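Local atomic coordinates of serine protease inhibitor 4, isoform B (Drosophila melanogaster, PDB entry 4P0F), a protein that probably inhibits serine and cysteine endopeptidases as a member of the serpin family, here in the cleaved form. Residues 14-17 with 18-21; 34-38 with 39-43; 155-158 with 159-163. All coordinates share one frame; numbering follows the deposited sequence.

Contact 1 (14-17 with 18-21); sequences LALF and SINV
F17 and V21 meet one helical turn apart on helix 6-28, the long amino-terminal helix of the serpin fold, and the contacts between 14-17 and 18-21 described here are local, of the i to i+3 or i to i+4 kind. The evidence for a CH-pi contact is direct: the methyl CG2 of V21 lies 3.8 Å from the centroid of the F17 ring, 19° from the ring normal, so it sits over a face. CG2 of V21 is shifted toward the rim and comes closest to F17 CZ, at 3.6 Å. Because F17 carries CG opposite its own backbone N (chi1 -178°), the ring is laid beside the next turn of the helix, where V21 can cover it. F17 also touches I41 of helix 38-49.

S18 is tied back to the preceding turn through L14. Its OG donates to L14 O at 2.7 Å, while S18 N donates to the same carbonyl at 2.8 Å. The two donors come from opposite faces of the carbonyl plane, OG standing 40° out of it, so one oxygen is gripped twice and the buried hydroxyl is satisfied within its own helix. P38, P371 and W374 pack around this serine, placing it where helix 6-28 rests on helix 38-49 and strand 370-377.

L16 is on the exposed side of the helix and has a different character. One methyl serves two neighbours, since CD1 touches the end of I19 and the amide of N20, with the leucine and each partner crossing at a slant. The separations are 3.8 Å from L16 CD1 to I19 CD1 and 3.6 Å from L16 CD1 to N20 OD1.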
ATOM      1  N   LEU A  14      -8.194   1.601  -8.342  1.00 14.02           N
ATOM      2  CA  LEU A  14      -7.109   1.470  -7.375  1.00 17.70           C
ATOM      3  C   LEU A  14      -5.751   1.692  -8.040  1.00 14.45           C
ATOM      4  O   LEU A  14      -4.870   2.325  -7.460  1.00 17.02           O
ATOM      5  CB  LEU A  14      -7.154   0.101  -6.704  1.00 14.94           C
ATOM      6  CG  LEU A  14      -6.014  -0.156  -5.714  1.00 14.55           C
ATOM      7  CD1 LEU A  14      -5.985   0.937  -4.651  1.00 14.99           C
ATOM      8  CD2 LEU A  14      -6.155  -1.523  -5.075  1.00 18.96           C
ATOM      9  N   ALA A  15      -5.588   1.194  -9.263  1.00 14.33           N
ATOM     10  CA  ALA A  15      -4.340   1.406  -9.999  1.00 15.09           C
ATOM     11  C   ALA A  15      -4.067   2.890 -10.243  1.00 18.93           C
ATOM     12  O   ALA A  15      -2.927   3.341 -10.140  1.00 17.30           O
ATOM     13  CB  ALA A  15      -4.352   0.637 -11.330  1.00 17.32           C
ATOM     14  N   LEU A  16      -5.104   3.657 -10.557  1.00 16.83           N
ATOM     15  CA  LEU A  16      -4.925   5.085 -10.777  1.00 15.13           C
ATOM     16  C   LEU A  16      -4.619   5.793  -9.452  1.00 14.22           C
ATOM     17  O   LEU A  16      -3.712   6.613  -9.382  1.00 15.61           O
ATOM     18  CB  LEU A  16      -6.162   5.686 -11.448  1.00 15.86           C
ATOM     19  CG  LEU A  16      -6.145   7.204 -11.700  1.00 16.90           C
ATOM     20  CD1 LEU A  16      -4.895   7.659 -12.426  1.00 18.24           C
ATOM     21  CD2 LEU A  16      -7.362   7.604 -12.492  1.00 20.76           C
ATOM     22  N   PHE A  17      -5.376   5.472  -8.407  1.00 13.61           N
ATOM     23  CA  PHE A  17      -5.062   5.976  -7.071  1.00 13.54           C
ATOM     24  C   PHE A  17      -3.609   5.677  -6.701  1.00 15.44           C
ATOM     25  O   PHE A  17      -2.913   6.537  -6.151  1.00 14.79           O
ATOM     26  CB  PHE A  17      -6.009   5.375  -6.030  1.00 14.74           C
ATOM     27  CG  PHE A  17      -5.779   5.888  -4.631  1.00 14.93           C
ATOM     28  CD1 PHE A  17      -5.956   7.221  -4.337  1.00 14.64           C
ATOM     29  CD2 PHE A  17      -5.377   5.034  -3.619  1.00 16.38           C
ATOM     30  CE1 PHE A  17      -5.755   7.700  -3.054  1.00 16.73           C
ATOM     31  CE2 PHE A  17      -5.170   5.510  -2.336  1.00 18.10           C
ATOM     32  CZ  PHE A  17      -5.356   6.851  -2.065  1.00 15.36           C
ATOM     33  N   SER A  18      -3.142   4.478  -7.045  1.00 13.74           N
ATOM     34  CA  SER A  18      -1.779   4.063  -6.733  1.00 14.58           C
ATOM     35  C   SER A  18      -0.738   4.978  -7.366  1.00 16.33           C
ATOM     36  O   SER A  18       0.191   5.426  -6.695  1.00 17.43           O
ATOM     37  CB  SER A  18      -1.520   2.628  -7.201  1.00 18.50           C
ATOM     38  OG  SER A  18      -2.392   1.699  -6.584  1.00 21.07           O
ATOM     39  N   ILE A  19      -0.858   5.235  -8.668  1.00 16.35           N
ATOM     40  CA  ILE A  19       0.133   6.068  -9.319  1.00 16.51           C
ATOM     41  C   ILE A  19      -0.007   7.512  -8.846  1.00 17.71           C
ATOM     42  O   ILE A  19       0.983   8.235  -8.785  1.00 18.50           O
ATOM     43  CB  ILE A  19       0.052   5.963 -10.870  1.00 28.99           C
ATOM     44  CG1 ILE A  19      -1.296   6.423 -11.408  1.00 35.86           C
ATOM     45  CG2 ILE A  19       0.301   4.527 -11.285  1.00 36.67           C
ATOM     46  CD1 ILE A  19      -1.329   6.565 -12.920  1.00 85.90           C
ATOM     47  N   ASN A  20      -1.223   7.931  -8.481  1.00 17.19           N
ATOM     48  CA  ASN A  20      -1.402   9.266  -7.917  1.00 18.60           C
ATOM     49  C   ASN A  20      -0.609   9.419  -6.617  1.00 16.97           C
ATOM     50  O   ASN A  20       0.119  10.400  -6.432  1.00 19.15           O
ATOM     51  CB  ASN A  20      -2.882   9.559  -7.659  1.00 16.39           C
ATOM     52  CG  ASN A  20      -3.692   9.717  -8.938  1.00 18.64           C
ATOM     53  OD1 ASN A  20      -3.151   9.796 -10.043  1.00 18.11           O
ATOM     54  ND2 ASN A  20      -5.004   9.817  -8.779  1.00 17.09           N
ATOM     55  N   VAL A  21      -0.750   8.445  -5.724  1.00 16.02           N
ATOM     56  CA  VAL A  21      -0.058   8.471  -4.431  1.00 16.25           C
ATOM     57  C   VAL A  21       1.462   8.363  -4.624  1.00 17.28           C
ATOM     58  O   VAL A  21       2.236   9.110  -4.013  1.00 18.72           O
ATOM     59  CB  VAL A  21      -0.565   7.338  -3.516  1.00 15.97           C
ATOM     60  CG1 VAL A  21       0.316   7.199  -2.279  1.00 16.23           C
ATOM     61  CG2 VAL A  21      -2.018   7.604  -3.106  1.00 15.02           C
TER

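Contact 2 (34-38 with 39-43); sequences IVFSP and FSIQT
S37 and S40 meet through a capping bond: S40 N donates to S37 OG at 3.1 Å, with an N-H...O angle of 156°. S37 holds OG opposite its backbone N (chi1 174°), bringing the oxygen over the first turn, where its CB also lies 3.7 Å from S40 CB. The backbone continues the cap, I41 N reaching S37 O at 3.2 Å and Q42 N reaching P38 O at 2.9 Å. Beside it the side chains of F36 and I41 cross at about a right angle, F36 CD2 lying 3.8 Å from I41 CD1.

S37 is thus the N-cap of helix 38-49, just after strand 35-36, and the sequence F36-S37-P38-F39-S40 matches the shutter region of serpins. A second shell positions these groups. S37 OG is also hydrogen-bonded to L372 O, and S37 N to H318 NE2. S40 OG bonds to N167 OD1 and to T335 OG1, the latter on strand 328-341, probably the inserted reactive-centre loop of the cleaved form. Further along, T43 OG1 donates to F39 O at 2.7 Å and sits over one face of the F39 ring.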
ATOM      1  N   ILE A  34      10.918   4.054  -1.723  1.00 20.17           N
ATOM      2  CA  ILE A  34       9.530   4.058  -1.318  1.00 18.49           C
ATOM      3  C   ILE A  34       8.915   2.670  -1.450  1.00 22.02           C
ATOM      4  O   ILE A  34       9.144   1.978  -2.430  1.00 22.26           O
ATOM      5  CB  ILE A  34       8.750   5.078  -2.170  1.00 24.11           C
ATOM      6  CG1 ILE A  34       9.275   6.487  -1.874  1.00 31.62           C
ATOM      7  CG2 ILE A  34       7.245   4.992  -1.906  1.00 25.65           C
ATOM      8  CD1 ILE A  34       8.773   7.547  -2.826  1.00 43.25           C
ATOM      9  N   VAL A  35       8.144   2.261  -0.447  1.00 16.59           N
ATOM     10  CA  VAL A  35       7.272   1.101  -0.585  1.00 15.02           C
ATOM     11  C   VAL A  35       5.998   1.410   0.167  1.00 17.10           C
ATOM     12  O   VAL A  35       6.048   1.998   1.239  1.00 15.84           O
ATOM     13  CB  VAL A  35       7.921  -0.219  -0.073  1.00 20.23           C
ATOM     14  CG1 VAL A  35       8.391  -0.105   1.373  1.00 21.24           C
ATOM     15  CG2 VAL A  35       6.957  -1.391  -0.239  1.00 19.67           C
ATOM     16  N   PHE A  36       4.862   1.059  -0.417  1.00 14.64           N
ATOM     17  CA  PHE A  36       3.578   1.304   0.223  1.00 13.76           C
ATOM     18  C   PHE A  36       2.534   0.357  -0.338  1.00 14.11           C
ATOM     19  O   PHE A  36       2.738  -0.261  -1.384  1.00 12.91           O
ATOM     20  CB  PHE A  36       3.141   2.777   0.056  1.00 14.08           C
ATOM     21  CG  PHE A  36       2.722   3.167  -1.356  1.00 14.17           C
ATOM     22  CD1 PHE A  36       3.657   3.418  -2.335  1.00 19.00           C
ATOM     23  CD2 PHE A  36       1.380   3.335  -1.666  1.00 19.08           C
ATOM     24  CE1 PHE A  36       3.264   3.800  -3.617  1.00 18.23           C
ATOM     25  CE2 PHE A  36       0.980   3.709  -2.941  1.00 20.65           C
ATOM     26  CZ  PHE A  36       1.926   3.938  -3.916  1.00 18.08           C
ATOM     27  N   SER A  37       1.432   0.204   0.398  1.00 16.88           N
ATOM     28  CA  SER A  37       0.296  -0.568  -0.075  1.00 11.33           C
ATOM     29  C   SER A  37      -0.847   0.364  -0.429  1.00 14.41           C
ATOM     30  O   SER A  37      -1.524   0.884   0.468  1.00 13.15           O
ATOM     31  CB  SER A  37      -0.172  -1.571   0.968  1.00 15.25           C
ATOM     32  OG  SER A  37      -1.362  -2.209   0.536  1.00 15.50           O
ATOM     33  N   PRO A  38      -1.068   0.590  -1.729  1.00 13.97           N
ATOM     34  CA  PRO A  38      -2.199   1.459  -2.087  1.00 11.75           C
ATOM     35  C   PRO A  38      -3.533   0.852  -1.669  1.00 12.98           C
ATOM     36  O   PRO A  38      -4.458   1.592  -1.290  1.00 13.95           O
ATOM     37  CB  PRO A  38      -2.078   1.593  -3.608  1.00 14.27           C
ATOM     38  CG  PRO A  38      -1.229   0.484  -4.058  1.00 16.09           C
ATOM     39  CD  PRO A  38      -0.317   0.139  -2.916  1.00 15.11           C
ATOM     40  N   PHE A  39      -3.626  -0.472  -1.699  1.00 13.66           N
ATOM     41  CA  PHE A  39      -4.850  -1.155  -1.305  1.00 11.87           C
ATOM     42  C   PHE A  39      -5.187  -0.857   0.154  1.00 15.15           C
ATOM     43  O   PHE A  39      -6.355  -0.629   0.503  1.00 15.77           O
ATOM     44  CB  PHE A  39      -4.741  -2.662  -1.502  1.00 13.74           C
ATOM     45  CG  PHE A  39      -5.988  -3.399  -1.112  1.00 15.73           C
ATOM     46  CD1 PHE A  39      -6.179  -3.823   0.190  1.00 21.51           C
ATOM     47  CD2 PHE A  39      -6.995  -3.625  -2.034  1.00 24.91           C
ATOM     48  CE1 PHE A  39      -7.345  -4.475   0.560  1.00 20.14           C
ATOM     49  CE2 PHE A  39      -8.159  -4.281  -1.666  1.00 27.43           C
ATOM     50  CZ  PHE A  39      -8.329  -4.705  -0.361  1.00 25.70           C
ATOM     51  N   SER A  40      -4.170  -0.887   1.008  1.00 13.73           N
ATOM     52  CA  SER A  40      -4.351  -0.619   2.431  1.00 15.14           C
ATOM     53  C   SER A  40      -4.835   0.811   2.664  1.00 13.81           C
ATOM     54  O   SER A  40      -5.742   1.063   3.482  1.00 15.96           O
ATOM     55  CB  SER A  40      -3.036  -0.871   3.178  1.00 14.53           C
ATOM     56  OG  SER A  40      -3.108  -0.491   4.533  1.00 15.89           O
ATOM     57  N   ILE A  41      -4.222   1.747   1.954  1.00 14.79           N
ATOM     58  CA  ILE A  41      -4.572   3.149   2.087  1.00 13.38           C
ATOM     59  C   ILE A  41      -6.003   3.389   1.619  1.00 15.59           C
ATOM     60  O   ILE A  41      -6.784   4.037   2.321  1.00 13.29           O
ATOM     61  CB  ILE A  41      -3.583   4.043   1.300  1.00 13.06           C
ATOM     62  CG1 ILE A  41      -2.179   3.922   1.908  1.00 14.25           C
ATOM     63  CG2 ILE A  41      -4.031   5.500   1.310  1.00 15.85           C
ATOM     64  CD1 ILE A  41      -1.084   4.448   1.035  1.00 15.28           C
ATOM     65  N   GLN A  42      -6.353   2.891   0.437  1.00 12.86           N
ATOM     66  CA  GLN A  42      -7.698   3.128  -0.093  1.00 13.83           C
ATOM     67  C   GLN A  42      -8.779   2.490   0.790  1.00 12.95           C
ATOM     68  O   GLN A  42      -9.839   3.084   1.020  1.00 13.99           O
ATOM     69  CB  GLN A  42      -7.826   2.598  -1.512  1.00 13.55           C
ATOM     70  CG  GLN A  42      -8.989   3.193  -2.284  1.00 14.91           C
ATOM     71  CD  GLN A  42      -9.320   2.422  -3.546  1.00 14.35           C
ATOM     72  OE1 GLN A  42      -9.425   1.197  -3.534  1.00 15.01           O
ATOM     73  NE2 GLN A  42      -9.496   3.144  -4.650  1.00 14.58           N
ATOM     74  N   THR A  43      -8.499   1.291   1.297  1.00 13.71           N
ATOM     75  CA  THR A  43      -9.435   0.570   2.146  1.00 13.50           C
ATOM     76  C   THR A  43      -9.666   1.327   3.444  1.00 17.11           C
ATOM     77  O   THR A  43     -10.811   1.521   3.857  1.00 15.11           O
ATOM     78  CB  THR A  43      -8.924  -0.852   2.445  1.00 12.49           C
ATOM     79  OG1 THR A  43      -8.785  -1.563   1.212  1.00 15.68           O
ATOM     80  CG2 THR A  43      -9.897  -1.612   3.332  1.00 14.45           C
TER

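Contact 3 (155-158 with 159-163); sequences DVLN and SESRL
The carboxamide of N158 accepts E160 N at OD1 from above the carbonyl plane, 37° out of it, with 2.8 Å between E160 N and N158 OD1. This is an Asx turn. The guanidinium of R162 is the second flat group, and it lies against the same loop. E160 O is 3.5 Å above one of its faces, offset toward the rim. At its edge, S159 O lies in the plane and takes a bond of 2.8 Å from R162 NH1. The same NH1 also donates to S161 O at 2.9 Å, tilted somewhat from the plane, so one nitrogen clasps two carbonyls, one in the loop and one at the start of strand 161-174.

Within this frame runs a type I beta turn from N158 to S161, closed by S161 N to N158 O at 2.9 Å. S161 answers with its side chain. Its OG lies beside its own backbone N (chi1 -57°), which turns it back to accept N158 N at 3.0 Å and 168°, nearly straight. A water joins S161 OG to V156 O, lying 2.7 Å from the hydroxyl oxygen. With an alanine at S161, N158 N would probably lose its acceptor and the water one of its anchors, letting the chain before the turn shift.

The turn leads into strand 161-174, where R162 and L163 both face V339 as a classic beta bulge. R162 NE forms a salt bridge with E309, and E160 with R340. The turn is therefore held mainly by polar bonds, and the positive charge of R162 probably strengthens its grip on these carbonyls, while E309 probably helps to balance it.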
ATOM      1  N   ASP A 155       1.907   9.527  21.027  1.00 20.60           N
ATOM      2  CA  ASP A 155       1.865  10.982  21.120  1.00 22.46           C
ATOM      3  C   ASP A 155       0.939  11.641  20.087  1.00 22.94           C
ATOM      4  O   ASP A 155       0.813  12.868  20.086  1.00 22.99           O
ATOM      5  CB  ASP A 155       3.283  11.601  21.056  1.00 24.39           C
ATOM      6  CG  ASP A 155       4.040  11.343  19.751  1.00 24.45           C
ATOM      7  OD1 ASP A 155       3.479  10.894  18.730  1.00 23.82           O
ATOM      8  OD2 ASP A 155       5.256  11.644  19.756  1.00 27.63           O
ATOM      9  N   VAL A 156       0.253  10.854  19.260  1.00 18.77           N
ATOM     10  CA  VAL A 156      -0.823  11.428  18.422  1.00 20.57           C
ATOM     11  C   VAL A 156      -2.215  11.076  18.938  1.00 22.12           C
ATOM     12  O   VAL A 156      -3.216  11.417  18.299  1.00 21.08           O
ATOM     13  CB  VAL A 156      -0.733  10.988  16.938  1.00 19.91           C
ATOM     14  CG1 VAL A 156       0.607  11.368  16.356  1.00 23.29           C
ATOM     15  CG2 VAL A 156      -1.012   9.507  16.768  1.00 20.39           C
ATOM     16  N   LEU A 157      -2.268  10.418  20.095  1.00 20.68           N
ATOM     17  CA  LEU A 157      -3.516  10.032  20.743  1.00 19.20           C
ATOM     18  C   LEU A 157      -3.665  10.765  22.066  1.00 19.70           C
ATOM     19  O   LEU A 157      -2.688  10.929  22.787  1.00 22.70           O
ATOM     20  CB  LEU A 157      -3.556   8.516  20.988  1.00 18.98           C
ATOM     21  CG  LEU A 157      -3.367   7.623  19.761  1.00 16.52           C
ATOM     22  CD1 LEU A 157      -3.420   6.148  20.145  1.00 22.06           C
ATOM     23  CD2 LEU A 157      -4.396   7.920  18.688  1.00 19.47           C
ATOM     24  N   ASN A 158      -4.887  11.184  22.387  1.00 21.17           N
ATOM     25  CA  ASN A 158      -5.179  11.788  23.687  1.00 24.35           C
ATOM     26  C   ASN A 158      -6.677  11.739  23.988  1.00 22.94           C
ATOM     27  O   ASN A 158      -7.427  11.065  23.289  1.00 22.06           O
ATOM     28  CB  ASN A 158      -4.653  13.231  23.748  1.00 25.72           C
ATOM     29  CG  ASN A 158      -5.316  14.165  22.736  1.00 32.49           C
ATOM     30  OD1 ASN A 158      -6.439  13.942  22.291  1.00 25.43           O
ATOM     31  ND2 ASN A 158      -4.606  15.225  22.372  1.00 39.14           N
ATOM     32  N   SER A 159      -7.119  12.449  25.027  1.00 22.78           N
ATOM     33  CA  SER A 159      -8.510  12.366  25.454  1.00 22.22           C
ATOM     34  C   SER A 159      -9.501  12.876  24.410  1.00 24.27           C
ATOM     35  O   SER A 159     -10.700  12.612  24.519  1.00 23.65           O
ATOM     36  CB  SER A 159      -8.716  13.148  26.760  1.00 27.20           C
ATOM     37  OG  SER A 159      -8.334  14.501  26.594  1.00 33.33           O
ATOM     38  N   GLU A 160      -9.009  13.611  23.415  1.00 23.31           N
ATOM     39  CA  GLU A 160      -9.854  14.093  22.316  1.00 21.21           C
ATOM     40  C   GLU A 160     -10.020  13.063  21.192  1.00 18.54           C
ATOM     41  O   GLU A 160     -10.889  13.213  20.340  1.00 19.40           O
ATOM     42  CB  GLU A 160      -9.288  15.388  21.724  1.00 30.23           C
ATOM     43  CG  GLU A 160      -9.250  16.559  22.690  1.00 34.51           C
ATOM     44  CD  GLU A 160     -10.579  17.282  22.779  1.00 57.84           C
ATOM     45  OE1 GLU A 160     -10.940  17.998  21.816  1.00 45.71           O
ATOM     46  OE2 GLU A 160     -11.264  17.132  23.810  1.00 60.03           O
ATOM     47  N   SER A 161      -9.179  12.026  21.181  1.00 18.93           N
ATOM     48  CA  SER A 161      -9.272  10.973  20.172  1.00 17.99           C
ATOM     49  C   SER A 161     -10.595  10.244  20.325  1.00 17.96           C
ATOM     50  O   SER A 161     -11.034   9.999  21.450  1.00 18.67           O
ATOM     51  CB  SER A 161      -8.117   9.968  20.299  1.00 18.63           C
ATOM     52  OG  SER A 161      -6.852  10.595  20.207  1.00 21.09           O
ATOM     53  N   ARG A 162     -11.227   9.886  19.211  1.00 18.92           N
ATOM     54  CA  ARG A 162     -12.519   9.217  19.272  1.00 16.62           C
ATOM     55  C   ARG A 162     -12.502   7.853  18.594  1.00 16.21           C
ATOM     56  O   ARG A 162     -13.144   6.917  19.071  1.00 16.89           O
ATOM     57  CB  ARG A 162     -13.596  10.112  18.669  1.00 18.27           C
ATOM     58  CG  ARG A 162     -13.866  11.344  19.504  1.00 17.87           C
ATOM     59  CD  ARG A 162     -14.651  11.007  20.778  1.00 18.95           C
ATOM     60  NE  ARG A 162     -14.794  12.156  21.675  1.00 19.76           N
ATOM     61  CZ  ARG A 162     -13.936  12.484  22.637  1.00 22.88           C
ATOM     62  NH1 ARG A 162     -12.845  11.754  22.854  1.00 22.89           N
ATOM     63  NH2 ARG A 162     -14.168  13.549  23.385  1.00 24.50           N
ATOM     64  N   LEU A 163     -11.795   7.721  17.480  1.00 15.78           N
ATOM     65  CA  LEU A 163     -11.572   6.390  16.956  1.00 20.47           C
ATOM     66  C   LEU A 163     -10.355   6.336  16.071  1.00 16.77           C
ATOM     67  O   LEU A 163      -9.895   7.354  15.573  1.00 16.68           O
ATOM     68  CB  LEU A 163     -12.802   5.895  16.202  1.00 23.31           C
ATOM     69  CG  LEU A 163     -13.293   6.767  15.059  1.00 28.79           C
ATOM     70  CD1 LEU A 163     -12.677   6.336  13.725  1.00 37.34           C
ATOM     71  CD2 LEU A 163     -14.795   6.700  15.001  1.00 26.08           C
TER
HETATM   72  O   HOH W   1      -5.993  11.882  17.996  1.00 20.99           O

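Along the chain the contacts come in series, each closing before the next opens. Contacts 1 and 2 are neighbours, with centres 9 Å apart: helix 6-28 lies against strand 35-36 and the start of helix 38-49, V21 CG1 coming within 3.6 Å of F36 CE2. Contact 3 stands apart, its centre 30 Å from that of contact 1 and 23 Å from that of contact 2, with no touch to either. Strands still relate it to contact 2, because strand 161-174, which the turn at 158-161 leads into, carries N167, which bonds S40 of helix 38-49, and pairs with strand 328-341. Contacts 2 and 3 thus both border strand 328-341, probably the one inserted on cleavage, at T335 and around V339.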